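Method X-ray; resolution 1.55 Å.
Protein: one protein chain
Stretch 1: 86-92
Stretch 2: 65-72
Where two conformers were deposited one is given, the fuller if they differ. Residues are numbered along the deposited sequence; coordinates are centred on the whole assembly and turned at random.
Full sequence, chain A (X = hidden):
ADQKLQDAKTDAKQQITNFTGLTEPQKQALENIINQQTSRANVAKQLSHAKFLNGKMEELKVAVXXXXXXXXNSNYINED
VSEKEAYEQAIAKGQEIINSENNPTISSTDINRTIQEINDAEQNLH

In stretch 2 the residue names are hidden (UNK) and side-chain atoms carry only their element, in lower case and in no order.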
# COMPACT_ATOMS: atom_id res chain seq x y z
N ALA A 86 -20.95 -4.13 -2.73
CA ALA A 86 -20.02 -3.02 -2.55
C ALA A 86 -18.76 -3.46 -1.83
O ALA A 86 -17.65 -3.04 -2.17
CB ALA A 86 -20.71 -1.90 -1.80
N TYR A 87 -18.91 -4.33 -0.83
CA TYR A 87 -17.74 -4.80 -0.10
C TYR A 87 -16.86 -5.67 -1.00
O TYR A 87 -15.64 -5.51 -1.04
CB TYR A 87 -18.19 -5.57 1.13
CG TYR A 87 -17.05 -6.00 2.02
CD1 TYR A 87 -16.26 -5.05 2.67
CD2 TYR A 87 -16.75 -7.34 2.21
CE1 TYR A 87 -15.22 -5.44 3.49
CE2 TYR A 87 -15.73 -7.73 3.03
CZ TYR A 87 -14.96 -6.79 3.66
OH TYR A 87 -13.92 -7.20 4.47
N GLU A 88 -17.46 -6.61 -1.74
CA GLU A 88 -16.66 -7.49 -2.58
C GLU A 88 -15.96 -6.71 -3.69
O GLU A 88 -14.83 -7.03 -4.07
CB GLU A 88 -17.51 -8.61 -3.17
CG GLU A 88 -18.15 -9.50 -2.14
CD GLU A 88 -17.16 -10.13 -1.17
OE1 GLU A 88 -15.95 -10.16 -1.47
OE2 GLU A 88 -17.64 -10.60 -0.10
N GLN A 89 -16.63 -5.69 -4.25
CA GLN A 89 -16.00 -4.84 -5.25
C GLN A 89 -14.77 -4.14 -4.67
O GLN A 89 -13.71 -4.09 -5.29
CB GLN A 89 -16.99 -3.80 -5.77
CG GLN A 89 -18.12 -4.33 -6.63
CD GLN A 89 -19.19 -3.28 -6.91
OE1 GLN A 89 -19.05 -2.11 -6.53
NE2 GLN A 89 -20.27 -3.70 -7.55
N ALA A 90 -14.93 -3.57 -3.46
CA ALA A 90 -13.81 -2.85 -2.84
C ALA A 90 -12.66 -3.78 -2.50
O ALA A 90 -11.49 -3.45 -2.72
CB ALA A 90 -14.30 -2.10 -1.60
N ILE A 91 -12.97 -4.97 -1.96
CA ILE A 91 -11.92 -5.93 -1.64
C ILE A 91 -11.18 -6.36 -2.90
O ILE A 91 -9.95 -6.45 -2.91
CB ILE A 91 -12.52 -7.14 -0.90
CG1 ILE A 91 -12.92 -6.78 0.53
CG2 ILE A 91 -11.56 -8.34 -0.91
CD1 ILE A 91 -11.76 -6.39 1.44
N ALA A 92 -11.92 -6.59 -3.99
CA ALA A 92 -11.29 -6.99 -5.24
C ALA A 92 -10.34 -5.92 -5.76
O ALA A 92 -9.27 -6.24 -6.29
CB ALA A 92 -12.38 -7.30 -6.28
N UNK A 65 -6.85 -8.51 3.98
CA UNK A 65 -6.65 -9.81 4.61
C UNK A 65 -7.73 -10.14 5.62
O UNK A 65 -7.95 -11.33 5.89
c UNK A 65 -5.28 -9.86 5.29
N UNK A 66 -8.40 -9.14 6.19
CA UNK A 66 -9.42 -9.40 7.19
C UNK A 66 -10.78 -9.73 6.59
O UNK A 66 -11.75 -9.87 7.33
c UNK A 66 -10.20 -5.75 8.41
c UNK A 66 -9.55 -8.18 8.12
n UNK A 66 -11.26 -4.74 10.42
c UNK A 66 -10.16 -6.96 7.47
c UNK A 66 -11.11 -5.98 9.60
N UNK A 67 -10.90 -9.89 5.26
CA UNK A 67 -12.22 -9.97 4.65
C UNK A 67 -13.01 -11.18 5.13
O UNK A 67 -14.23 -11.10 5.32
c UNK A 67 -12.10 -9.98 3.13
N UNK A 68 -12.36 -12.34 5.28
CA UNK A 68 -13.09 -13.52 5.74
C UNK A 68 -13.58 -13.35 7.18
O UNK A 68 -14.68 -13.79 7.51
c UNK A 68 -12.23 -14.76 5.60
o UNK A 68 -12.08 -15.12 4.24
N UNK A 69 -12.77 -12.73 8.05
CA UNK A 69 -13.24 -12.40 9.39
C UNK A 69 -14.46 -11.49 9.35
O UNK A 69 -15.41 -11.67 10.12
c UNK A 69 -10.18 -11.74 11.74
c UNK A 69 -12.13 -13.25 12.17
c UNK A 69 -11.28 -12.59 11.11
c UNK A 69 -12.13 -11.73 10.20
N UNK A 70 -14.45 -10.49 8.46
CA UNK A 70 -15.56 -9.56 8.33
C UNK A 70 -16.80 -10.30 7.86
O UNK A 70 -17.90 -10.12 8.39
c UNK A 70 -16.42 -7.60 6.99
c UNK A 70 -14.12 -7.50 8.00
c UNK A 70 -15.19 -8.41 7.38
N UNK A 71 -16.64 -11.16 6.84
CA UNK A 71 -17.80 -11.89 6.33
C UNK A 71 -18.43 -12.75 7.41
O UNK A 71 -19.66 -12.91 7.43
n UNK A 71 -16.10 -12.18 1.63
n UNK A 71 -14.00 -12.94 2.17
n UNK A 71 -14.28 -11.40 0.48
c UNK A 71 -16.79 -12.92 2.68
c UNK A 71 -14.79 -12.18 1.43
c UNK A 71 -17.02 -12.00 3.89
c UNK A 71 -17.42 -12.77 5.14
N UNK A 72 -17.62 -13.30 8.32
CA UNK A 72 -18.13 -14.22 9.33
C UNK A 72 -18.73 -13.48 10.51
O UNK A 72 -19.74 -13.93 11.07
c UNK A 72 -17.49 -16.37 10.55
o UNK A 72 -17.94 -17.50 8.48
c UNK A 72 -17.00 -15.14 9.80
n UNK A 72 -19.34 -17.86 10.19
c UNK A 72 -18.28 -17.30 9.65

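Position 65 carries a single side-chain carbon, and its CA-to-CB bond points away from the helix of stretch 1, touching nothing there. One carbon and no more is alanine: Ala 65.

Position 66 has four carbons in an unbranched row ending in a nitrogen. The CA-to-CB bond points sideways, and the side chain makes no close contact with stretch 1; its terminal nitrogen is hydrogen-bonded elsewhere in the structure. This is Lys 66, and it sits at the N-cap position, just where the next helix starts.

Position 67 again shows one carbon, but here it points toward stretch 1. Its CB lies 3.6 Å from Tyr 87 OH and 4.0 Å from Ile 91 CD1, while its CA comes to 3.3 Å from Tyr 87 OH. The residue is Ala 67, and the tyrosine hydroxyl lies close to both its CA and its CB.

Position 68 holds one carbon followed by one oxygen; the CA-to-CB bond points away from stretch 1. A two-atom side chain ending in oxygen is serine, Ser 68.

Position 69 has four carbons, forked at the second. The end of the side chain leads away from stretch 1 and makes no contact with it: Leu 69.

Position 70 has one carbon carrying two more, so the fork is at CB itself. It points toward stretch 1, with CB 3.4 Å from Tyr 87 OH. This is Val 70, whose CG1 packs 3.7 Å from Tyr 87 CZ.

Position 71 has three carbons, a nitrogen, then a carbon bearing two further nitrogens. Its CA-to-CB bond runs sideways, but the end of the chain comes nearer to stretch 1, where its nitrogens meet the Glu 88 carboxylate. A guanidinium makes this Arg 71. Arg 71 NE donates to Glu 88 OE2 at 2.8 Å, and Arg 71 NH2 to Glu 88 OE1 at 2.9 Å, the first almost perfectly straight.

Position 72 has three carbons, the third carrying one oxygen and one nitrogen. It is out of reach of stretch 1, and the amide identifies Gln 72.

The two helices run nearly antiparallel, their axes 12.2 Å apart at closest approach. Across this spacing Tyr 87, with chi1 in t, reaches Ala 67 and Val 70, which lie oblique to its ring. Ile 91 adds a second apolar contact to Ala 67. Beside this buried patch, Glu 88 and Arg 71 pair carboxylate to guanidinium edge in a salt bridge with two hydrogen bonds, at 179° and 163°. The rule is economical: small residues facing a long one, and a charged pair alongside.

Stretch 2 65-72: AKASLVRQ
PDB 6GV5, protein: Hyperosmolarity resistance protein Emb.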